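Local atomic coordinates of putative potassium transport protein (Staphylococcus aureus 08BA02176, PDB entry 4XTT), a protein that probably regulates a potassium transporter as a KtrA-type RCK subunit whose C-terminal domain binds the second messenger cyclic di-AMP. Residues Leu34-Arg37 against Asn43-Ala46; Leu69-His74 against Arg80-Ile85; Val18-Lys21 against Lys25-Gly28. One frame throughout, in Å; residues are numbered along the deposited sequence.

Contact 1: residues Leu34-Arg37 against Asn43-Ala46; sequences LDIR and NIIA. With 2BA ((2R,3R,3aS,5R,7aR,9R,10R,10aS,12R,14aR)-2,9-bis(6-amino-9H-purin-9-yl)octahydro-2H,7H-difuro[3,2-d:3',2'-j][1,3,7,9,2,8 ]tetraoxadiphosphacyclododecine-3,5,10,12-tetrol 5,12-dioxide), chain C.
Part of the cyclic di-AMP pocket of the TrkA-C domain is built here, where Ile36 and Arg37 meet Asn43 and Ile44 beside one adenine. Backbone groups from both segments read the purine. Ile44 N donates to 2BA N11 at 3.0 Å, and Ile44 O takes 2BA N61 at 2.8 Å with an N-H...O angle of 157°, so the amino group and ring nitrogen are recognised together. On the other flank Arg37 N donates to 2BA N31 at 3.1 Å. Asp35, an acceptor for a ribose hydroxyl, takes 2BA O2'1 on OD1 at 2.9 Å.

Arg37 leaves the backbone with CG anti to N (chi1 -170°) and bends at chi3, which brings NE to 3.2 Å from 2BA O1P. Its guanidinium thereby serves a phosphate oxygen at NE while the second adenine lies over one face, offset toward the rim. Beside the C21 end of the first purine the branched Ile36 and Ile44 pack together, CD1 to CD1 at 3.5 Å, their chains crossing at about a right angle.

Helix 36-40 thus faces the start of strand 43-49, which pairs with strand 68-72, while the second subunit contributes its own Arg37, Asp35 and Ile44 to the same ligand.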
loop_
_atom_site.group_PDB
_atom_site.type_symbol
_atom_site.label_atom_id
_atom_site.label_comp_id
_atom_site.label_asym_id
_atom_site.label_seq_id
_atom_site.Cartn_x
_atom_site.Cartn_y
_atom_site.Cartn_z
ATOM N N LEU A 34 -9.078 -9.626 -9.002
ATOM C CA LEU A 34 -9.695 -9.680 -7.682
ATOM C C LEU A 34 -10.184 -8.296 -7.237
ATOM O O LEU A 34 -11.048 -8.186 -6.365
ATOM C CB LEU A 34 -8.704 -10.253 -6.667
ATOM C CG LEU A 34 -8.327 -11.725 -6.881
ATOM C CD1 LEU A 34 -7.328 -12.198 -5.838
ATOM C CD2 LEU A 34 -9.567 -12.612 -6.882
ATOM N N ASP A 35 -9.622 -7.258 -7.859
ATOM C CA ASP A 35 -9.956 -5.853 -7.601
ATOM C C ASP A 35 -9.926 -5.554 -6.095
ATOM O O ASP A 35 -10.883 -5.024 -5.523
ATOM C CB ASP A 35 -11.319 -5.516 -8.205
ATOM C CG ASP A 35 -11.449 -4.048 -8.571
ATOM O OD1 ASP A 35 -10.407 -3.381 -8.767
ATOM O OD2 ASP A 35 -12.593 -3.564 -8.688
ATOM N N ILE A 36 -8.794 -5.862 -5.476
ATOM C CA ILE A 36 -8.722 -5.987 -4.031
ATOM C C ILE A 36 -9.037 -4.695 -3.281
ATOM O O ILE A 36 -9.886 -4.707 -2.386
ATOM C CB ILE A 36 -7.338 -6.538 -3.617
ATOM C CG1 ILE A 36 -7.225 -7.993 -4.084
ATOM C CG2 ILE A 36 -7.126 -6.455 -2.108
ATOM C CD1 ILE A 36 -5.852 -8.607 -3.906
ATOM N N ARG A 37 -8.395 -3.586 -3.630
ATOM C CA ARG A 37 -8.650 -2.358 -2.883
ATOM C C ARG A 37 -10.062 -1.828 -3.105
ATOM O O ARG A 37 -10.704 -1.344 -2.169
ATOM C CB ARG A 37 -7.638 -1.278 -3.237
ATOM C CG ARG A 37 -7.704 -0.061 -2.316
ATOM C CD ARG A 37 -6.395 0.696 -2.365
ATOM N NE ARG A 37 -5.957 0.869 -3.744
ATOM C CZ ARG A 37 -4.735 0.595 -4.180
ATOM N NH1 ARG A 37 -3.802 0.153 -3.341
ATOM N NH2 ARG A 37 -4.440 0.782 -5.458
ATOM N N ASN A 43 -4.879 -2.557 1.126
ATOM C CA ASN A 43 -3.754 -2.113 0.322
ATOM C C ASN A 43 -2.646 -3.160 0.307
ATOM O O ASN A 43 -2.216 -3.639 1.362
ATOM C CB ASN A 43 -3.219 -0.789 0.851
ATOM C CG ASN A 43 -2.063 -0.250 0.027
ATOM O OD1 ASN A 43 -2.012 -0.432 -1.188
ATOM N ND2 ASN A 43 -1.134 0.436 0.688
ATOM N N ILE A 44 -2.224 -3.552 -0.889
ATOM C CA ILE A 44 -1.097 -4.462 -1.033
ATOM C C ILE A 44 0.160 -3.631 -1.277
ATOM O O ILE A 44 0.307 -2.999 -2.330
ATOM C CB ILE A 44 -1.330 -5.456 -2.174
ATOM C CG1 ILE A 44 -2.593 -6.274 -1.887
ATOM C CG2 ILE A 44 -0.105 -6.334 -2.394
ATOM C CD1 ILE A 44 -2.767 -7.457 -2.778
ATOM N N ILE A 45 1.050 -3.631 -0.287
ATOM C CA ILE A 45 2.263 -2.807 -0.290
ATOM C C ILE A 45 3.319 -3.432 -1.197
ATOM O O ILE A 45 4.050 -2.734 -1.902
ATOM C CB ILE A 45 2.828 -2.634 1.142
ATOM C CG1 ILE A 45 1.749 -2.061 2.057
ATOM C CG2 ILE A 45 4.039 -1.731 1.144
ATOM C CD1 ILE A 45 2.161 -1.958 3.510
ATOM N N ALA A 46 3.405 -4.758 -1.143
ATOM C CA ALA A 46 4.407 -5.509 -1.886
ATOM C C ALA A 46 4.025 -6.980 -2.006
ATOM O O ALA A 46 3.101 -7.456 -1.336
ATOM C CB ALA A 46 5.773 -5.378 -1.224
HETATM P P 2BA C . -8.712 1.269 -7.107
HETATM O O1P 2BA C . -8.474 1.023 -5.668
HETATM O O2P 2BA C . -10.083 1.856 -7.236
HETATM O "O5'" 2BA C . -7.653 2.356 -7.628
HETATM C "C5'" 2BA C . -7.687 2.763 -9.008
HETATM C "C4'" 2BA C . -6.490 3.572 -9.309
HETATM O "O4'" 2BA C . -6.263 4.647 -8.294
HETATM C "C3'" 2BA C . -5.303 2.723 -9.263
HETATM O "O3'" 2BA C . -5.042 2.173 -10.583
HETATM C "C2'" 2BA C . -4.212 3.596 -8.883
HETATM O "O2'" 2BA C . -3.635 4.237 -10.055
HETATM C "C1'" 2BA C . -4.814 4.608 -7.988
HETATM N N9 2BA C . -4.656 4.223 -6.658
HETATM C C8 2BA C . -5.631 3.837 -6.073
HETATM N N7 2BA C . -5.289 3.510 -4.794
HETATM C C5 2BA C . -3.819 3.822 -4.839
HETATM C C6 2BA C . -2.708 3.792 -4.008
HETATM N N6 2BA C . -2.876 3.346 -2.695
HETATM N N1 2BA C . -1.485 4.171 -4.412
HETATM C C2 2BA C . -1.297 4.595 -5.636
HETATM N N3 2BA C . -2.290 4.655 -6.503
HETATM C C4 2BA C . -3.549 4.294 -6.170
HETATM P P1 2BA C . -4.506 0.655 -10.630
HETATM O O1P1 2BA C . -3.190 0.665 -9.935
HETATM O O2P1 2BA C . -4.279 0.291 -12.057
HETATM O "O5'1" 2BA C . -5.389 -0.475 -9.915
HETATM C "C5'1" 2BA C . -6.743 -0.684 -10.280
HETATM C "C4'1" 2BA C . -7.356 -1.553 -9.253
HETATM O "O4'1" 2BA C . -6.495 -2.739 -8.999
HETATM C "C3'1" 2BA C . -7.439 -0.845 -7.966
HETATM O "O3'1" 2BA C . -8.709 -0.162 -7.821
HETATM C "C2'1" 2BA C . -7.317 -1.871 -6.943
HETATM O "O2'1" 2BA C . -8.630 -2.424 -6.680
HETATM C "C1'1" 2BA C . -6.442 -2.907 -7.519
HETATM N N91 2BA C . -5.119 -2.753 -7.061
HETATM C C81 2BA C . -4.254 -2.396 -7.847
HETATM N N71 2BA C . -3.027 -2.291 -7.245
HETATM C C51 2BA C . -3.457 -2.702 -5.856
HETATM C C61 2BA C . -2.864 -2.883 -4.602
HETATM N N61 2BA C . -1.467 -2.646 -4.437
HETATM N N11 2BA C . -3.545 -3.265 -3.549
HETATM C C21 2BA C . -4.847 -3.508 -3.628
HETATM N N31 2BA C . -5.530 -3.373 -4.771
HETATM C C41 2BA C . -4.894 -2.980 -5.904
#

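Contact 2: residues Leu69-His74 against Arg80-Ile85; sequences LIMIGH and RFEKNI
Arg80 O, at the last turn of the helix that carries Phe81 against Met71, draws three donors. The side chain of Asn84 supplies the main bond, ND2 to Arg80 O at 2.6 Å and 152° at the hydrogen, with the oxygen close to the plane of the amide. The backbone N atoms of Lys83 and Asn84 add weak bonds. Asn84 is the first residue to leave helical geometry, and an asparagine suits this place because its short amide can turn back to a carbonyl that the ending helix serves poorly. At the other end of this helix His74 occupies the N-cap position, its ND1 bonded to Asn76 N.

One residue after Arg80, Phe81 faces the sheet. Its CG stands anti to the backbone N (chi1 175°), carrying the ring out from the helix toward strand 68-72. There Met71 SD lies equally near CD2 and CE2 of the Phe81 ring, 3.9 Å from each, and 4.9 Å from its centroid. At 66° off the ring normal the sulfur approaches obliquely, a Met-aromatic contact. The unbranched, polarisable methionine suits such a place, since it can reach from the sheet to the helix and still turn its tip: a bend at chi3 leads CE toward Glu82, 4.3 Å from OE2. Tyr40 meets the Phe81 ring edge-to-face, while Leu20, Ile36 and Ile42 also pack on it.

Met71 and Phe81 join two layers of an alpha/beta sandwich, the C-terminal helix 75-83 lying against one face of the antiparallel sheet of the TrkA-C domain.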
loop_
_atom_site.group_PDB
_atom_site.type_symbol
_atom_site.label_atom_id
_atom_site.label_comp_id
_atom_site.label_asym_id
_atom_site.label_seq_id
_atom_site.Cartn_x
_atom_site.Cartn_y
_atom_site.Cartn_z
ATOM N N LEU A 69 1.466 -12.042 -0.483
ATOM C CA LEU A 69 0.948 -10.682 -0.532
ATOM C C LEU A 69 1.111 -10.041 0.837
ATOM O O LEU A 69 0.684 -10.599 1.848
ATOM C CB LEU A 69 -0.526 -10.644 -0.963
ATOM C CG LEU A 69 -0.925 -11.420 -2.220
ATOM C CD1 LEU A 69 -2.345 -11.087 -2.620
ATOM C CD2 LEU A 69 0.024 -11.143 -3.373
ATOM N N ILE A 70 1.736 -8.871 0.871
ATOM C CA ILE A 70 1.869 -8.146 2.122
ATOM C C ILE A 70 0.775 -7.078 2.175
ATOM O O ILE A 70 0.806 -6.087 1.436
ATOM C CB ILE A 70 3.265 -7.520 2.260
ATOM C CG1 ILE A 70 4.336 -8.574 1.982
ATOM C CG2 ILE A 70 3.443 -6.924 3.638
ATOM C CD1 ILE A 70 5.752 -8.066 2.116
ATOM N N MET A 71 -0.192 -7.280 3.061
ATOM C CA MET A 71 -1.395 -6.464 3.037
ATOM C C MET A 71 -1.517 -5.608 4.279
ATOM O O MET A 71 -1.105 -6.003 5.373
ATOM C CB MET A 71 -2.631 -7.344 2.912
ATOM C CG MET A 71 -2.576 -8.341 1.789
ATOM S SD MET A 71 -4.027 -9.403 1.815
ATOM C CE MET A 71 -3.975 -9.943 3.520
ATOM N N ILE A 72 -2.124 -4.444 4.107
ATOM C CA ILE A 72 -2.369 -3.549 5.219
ATOM C C ILE A 72 -3.784 -2.991 5.098
ATOM O O ILE A 72 -4.216 -2.595 4.014
ATOM C CB ILE A 72 -1.292 -2.443 5.254
ATOM C CG1 ILE A 72 -1.407 -1.595 6.512
ATOM C CG2 ILE A 72 -1.350 -1.571 4.007
ATOM C CD1 ILE A 72 -0.244 -0.646 6.659
ATOM N N GLY A 73 -4.513 -2.993 6.210
ATOM C CA GLY A 73 -5.898 -2.552 6.226
ATOM C C GLY A 73 -6.592 -2.861 7.544
ATOM O O GLY A 73 -5.969 -3.330 8.501
ATOM N N HIS A 74 -7.888 -2.576 7.598
ATOM C CA HIS A 74 -8.691 -2.847 8.783
ATOM C C HIS A 74 -8.851 -4.350 8.974
ATOM O O HIS A 74 -8.970 -5.087 7.995
ATOM C CB HIS A 74 -10.056 -2.162 8.654
ATOM C CG HIS A 74 -10.830 -2.097 9.932
ATOM N ND1 HIS A 74 -11.563 -3.163 10.415
ATOM C CD2 HIS A 74 -10.999 -1.093 10.823
ATOM C CE1 HIS A 74 -12.143 -2.816 11.547
ATOM N NE2 HIS A 74 -11.818 -1.565 11.821
ATOM N N ARG A 80 -12.220 -10.552 5.964
ATOM C CA ARG A 80 -13.217 -10.859 4.951
ATOM C C ARG A 80 -12.581 -11.347 3.657
ATOM O O ARG A 80 -13.075 -12.284 3.031
ATOM C CB ARG A 80 -14.085 -9.634 4.698
ATOM C CG ARG A 80 -15.418 -9.909 4.033
ATOM C CD ARG A 80 -15.706 -8.744 3.135
ATOM N NE ARG A 80 -15.468 -7.515 3.890
ATOM C CZ ARG A 80 -15.324 -6.304 3.358
ATOM N NH1 ARG A 80 -15.363 -6.137 2.038
ATOM N NH2 ARG A 80 -15.104 -5.263 4.153
ATOM N N PHE A 81 -11.480 -10.720 3.260
ATOM C CA PHE A 81 -10.776 -11.137 2.056
ATOM C C PHE A 81 -10.191 -12.533 2.217
ATOM O O PHE A 81 -10.248 -13.347 1.295
ATOM C CB PHE A 81 -9.669 -10.145 1.717
ATOM C CG PHE A 81 -8.813 -10.561 0.555
ATOM C CD1 PHE A 81 -9.345 -10.646 -0.724
ATOM C CD2 PHE A 81 -7.471 -10.850 0.737
ATOM C CE1 PHE A 81 -8.557 -11.025 -1.802
ATOM C CE2 PHE A 81 -6.675 -11.223 -0.333
ATOM C CZ PHE A 81 -7.223 -11.306 -1.610
ATOM N N GLU A 82 -9.660 -12.813 3.405
ATOM C CA GLU A 82 -9.045 -14.103 3.689
ATOM C C GLU A 82 -10.049 -15.243 3.669
ATOM O O GLU A 82 -9.727 -16.349 3.245
ATOM C CB GLU A 82 -8.347 -14.077 5.048
ATOM C CG GLU A 82 -7.098 -13.238 5.087
ATOM C CD GLU A 82 -6.468 -13.213 6.461
ATOM O OE1 GLU A 82 -6.912 -13.999 7.324
ATOM O OE2 GLU A 82 -5.536 -12.409 6.682
ATOM N N LYS A 83 -11.277 -14.961 4.083
ATOM C CA LYS A 83 -12.284 -16.001 4.202
ATOM C C LYS A 83 -12.890 -16.328 2.850
ATOM O O LYS A 83 -13.418 -17.421 2.649
ATOM C CB LYS A 83 -13.359 -15.579 5.208
ATOM C CG LYS A 83 -13.145 -16.191 6.589
ATOM C CD LYS A 83 -11.808 -15.749 7.184
ATOM C CE LYS A 83 -11.615 -16.265 8.601
ATOM N NZ LYS A 83 -10.352 -15.733 9.191
ATOM N N ASN A 84 -12.785 -15.394 1.913
ATOM C CA ASN A 84 -13.278 -15.629 0.561
ATOM C C ASN A 84 -12.247 -16.370 -0.283
ATOM O O ASN A 84 -12.387 -16.474 -1.497
ATOM C CB ASN A 84 -13.659 -14.313 -0.110
ATOM C CG ASN A 84 -15.001 -13.785 0.370
ATOM O OD1 ASN A 84 -16.009 -13.897 -0.323
ATOM N ND2 ASN A 84 -15.015 -13.209 1.564
ATOM N N ILE A 85 -11.195 -16.857 0.367
ATOM C CA ILE A 85 -10.148 -17.624 -0.304
ATOM C C ILE A 85 -9.749 -18.865 0.505
ATOM O O ILE A 85 -10.586 -19.711 0.837
ATOM C CB ILE A 85 -8.902 -16.763 -0.561
ATOM C CG1 ILE A 85 -9.267 -15.546 -1.417
ATOM C CG2 ILE A 85 -7.822 -17.589 -1.240
ATOM C CD1 ILE A 85 -8.135 -14.604 -1.649
#

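Contact 3: residues Val18-Lys21 against Lys25-Gly28; sequences VELK and KMAG
Met26 sends its side chain toward the end of strand 15-21, starting at CB, which is still 6.0 Å from Lys21 O. CG continues the approach in an extended chain (chi2 169°) and lies 5.7 Å from the same Lys21 O. SD comes next and, 4.6 Å from Leu20 CD2, is still short of contact. At chi3 the chain bends, 40°, and this turn swings the terminal methyl in, so that CE does the touching: it lies 3.7 Å from Lys21 O and 4.2 Å from Leu20 CD2. The contact is van der Waals in kind, with a methyl resting beside a carbonyl oxygen and a branched apolar tip.

The strand belongs to the antiparallel sheet of the TrkA-C domain and is its outermost strand on this side within the chain, paired with strand 68-72. Residues 25-28 lie in the irregular connection that leads from it to helix 36-40, and of these four Met26 is the one whose side chain reaches back to residues 18-21. A long flexible thioether suits the task, because the two backbones are 9.2 Å apart at their nearest CA atoms, Lys21 and Met26.

Leu20, whose two methyls spread from CG, meets Met26 obliquely with CD2 and also packs on Met71 and Phe81. Lys21 points its CB away from Met26, fitting for a charged residue at an exposed position, and offers only its backbone here. Met26 is flanked further by Leu63 and Ile85.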
loop_
_atom_site.group_PDB
_atom_site.type_symbol
_atom_site.label_atom_id
_atom_site.label_comp_id
_atom_site.label_asym_id
_atom_site.label_seq_id
_atom_site.Cartn_x
_atom_site.Cartn_y
_atom_site.Cartn_z
ATOM N N VAL A 18 -0.620 -8.022 7.454
ATOM C CA VAL A 18 -0.779 -9.458 7.399
ATOM C C VAL A 18 -0.184 -9.963 6.100
ATOM O O VAL A 18 -0.292 -9.317 5.057
ATOM C CB VAL A 18 -2.268 -9.868 7.500
ATOM C CG1 VAL A 18 -2.436 -11.357 7.255
ATOM C CG2 VAL A 18 -2.834 -9.473 8.866
ATOM N N GLU A 19 0.498 -11.093 6.176
ATOM C CA GLU A 19 0.949 -11.793 4.987
ATOM C C GLU A 19 -0.014 -12.900 4.579
ATOM O O GLU A 19 -0.573 -13.595 5.425
ATOM C CB GLU A 19 2.349 -12.348 5.206
ATOM C CG GLU A 19 3.432 -11.331 4.927
ATOM C CD GLU A 19 4.804 -11.859 5.255
ATOM O OE1 GLU A 19 4.966 -13.098 5.291
ATOM O OE2 GLU A 19 5.725 -11.033 5.428
ATOM N N LEU A 20 -0.197 -13.070 3.277
ATOM C CA LEU A 20 -1.091 -14.105 2.776
ATOM C C LEU A 20 -0.474 -14.791 1.562
ATOM O O LEU A 20 -0.212 -14.157 0.541
ATOM C CB LEU A 20 -2.450 -13.514 2.406
ATOM C CG LEU A 20 -3.443 -14.545 1.878
ATOM C CD1 LEU A 20 -3.783 -15.531 2.981
ATOM C CD2 LEU A 20 -4.697 -13.886 1.336
ATOM N N LYS A 21 -0.268 -16.098 1.679
ATOM C CA LYS A 21 0.400 -16.863 0.637
ATOM C C LYS A 21 -0.607 -17.232 -0.442
ATOM O O LYS A 21 -1.740 -17.611 -0.141
ATOM C CB LYS A 21 1.057 -18.110 1.236
ATOM C CG LYS A 21 1.824 -18.987 0.245
ATOM C CD LYS A 21 3.014 -19.669 0.921
ATOM C CE LYS A 21 2.676 -20.084 2.352
ATOM N NZ LYS A 21 3.857 -20.559 3.126
ATOM N N LYS A 25 -6.144 -21.476 -6.115
ATOM C CA LYS A 25 -7.369 -20.720 -6.310
ATOM C C LYS A 25 -7.058 -19.278 -6.690
ATOM O O LYS A 25 -7.691 -18.706 -7.578
ATOM C CB LYS A 25 -8.211 -20.753 -5.033
ATOM C CG LYS A 25 -9.411 -19.833 -5.052
ATOM C CD LYS A 25 -10.057 -19.752 -3.677
ATOM C CE LYS A 25 -11.249 -18.814 -3.696
ATOM N NZ LYS A 25 -10.888 -17.495 -4.289
ATOM N N MET A 26 -6.047 -18.714 -6.038
ATOM C CA MET A 26 -5.716 -17.306 -6.201
ATOM C C MET A 26 -4.588 -17.129 -7.218
ATOM O O MET A 26 -4.452 -16.070 -7.834
ATOM C CB MET A 26 -5.370 -16.706 -4.831
ATOM C CG MET A 26 -4.293 -15.648 -4.789
ATOM S SD MET A 26 -4.263 -14.857 -3.161
ATOM C CE MET A 26 -4.533 -16.267 -2.100
ATOM N N ALA A 27 -3.804 -18.185 -7.417
ATOM C CA ALA A 27 -2.758 -18.193 -8.438
ATOM C C ALA A 27 -3.386 -18.264 -9.830
ATOM O O ALA A 27 -4.391 -18.949 -10.034
ATOM C CB ALA A 27 -1.803 -19.352 -8.225
ATOM N N GLY A 28 -2.806 -17.539 -10.782
ATOM C CA GLY A 28 -3.374 -17.476 -12.114
ATOM C C GLY A 28 -4.249 -16.249 -12.254
ATOM O O GLY A 28 -4.643 -15.871 -13.358
#

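Strand 68-72 is the common element: it lies between the strands of contacts 1 and 3 and is itself half of contact 2. On one side Asn43 O meets Ile72 N at 2.9 Å, probably a hydrogen bond, and on the other Leu69 N probably bonds Leu20 O at 2.9 Å. Contact 2 sits about 9 Å, centre to centre, from each of the others, whereas contacts 1 and 3 are about 11 Å apart between centres and do not touch. Distance from the cyclic di-AMP grows in the same order: contact 1 binds it directly, the Met71 side chain is about 7 Å from it, and that of Met26 about 11 Å.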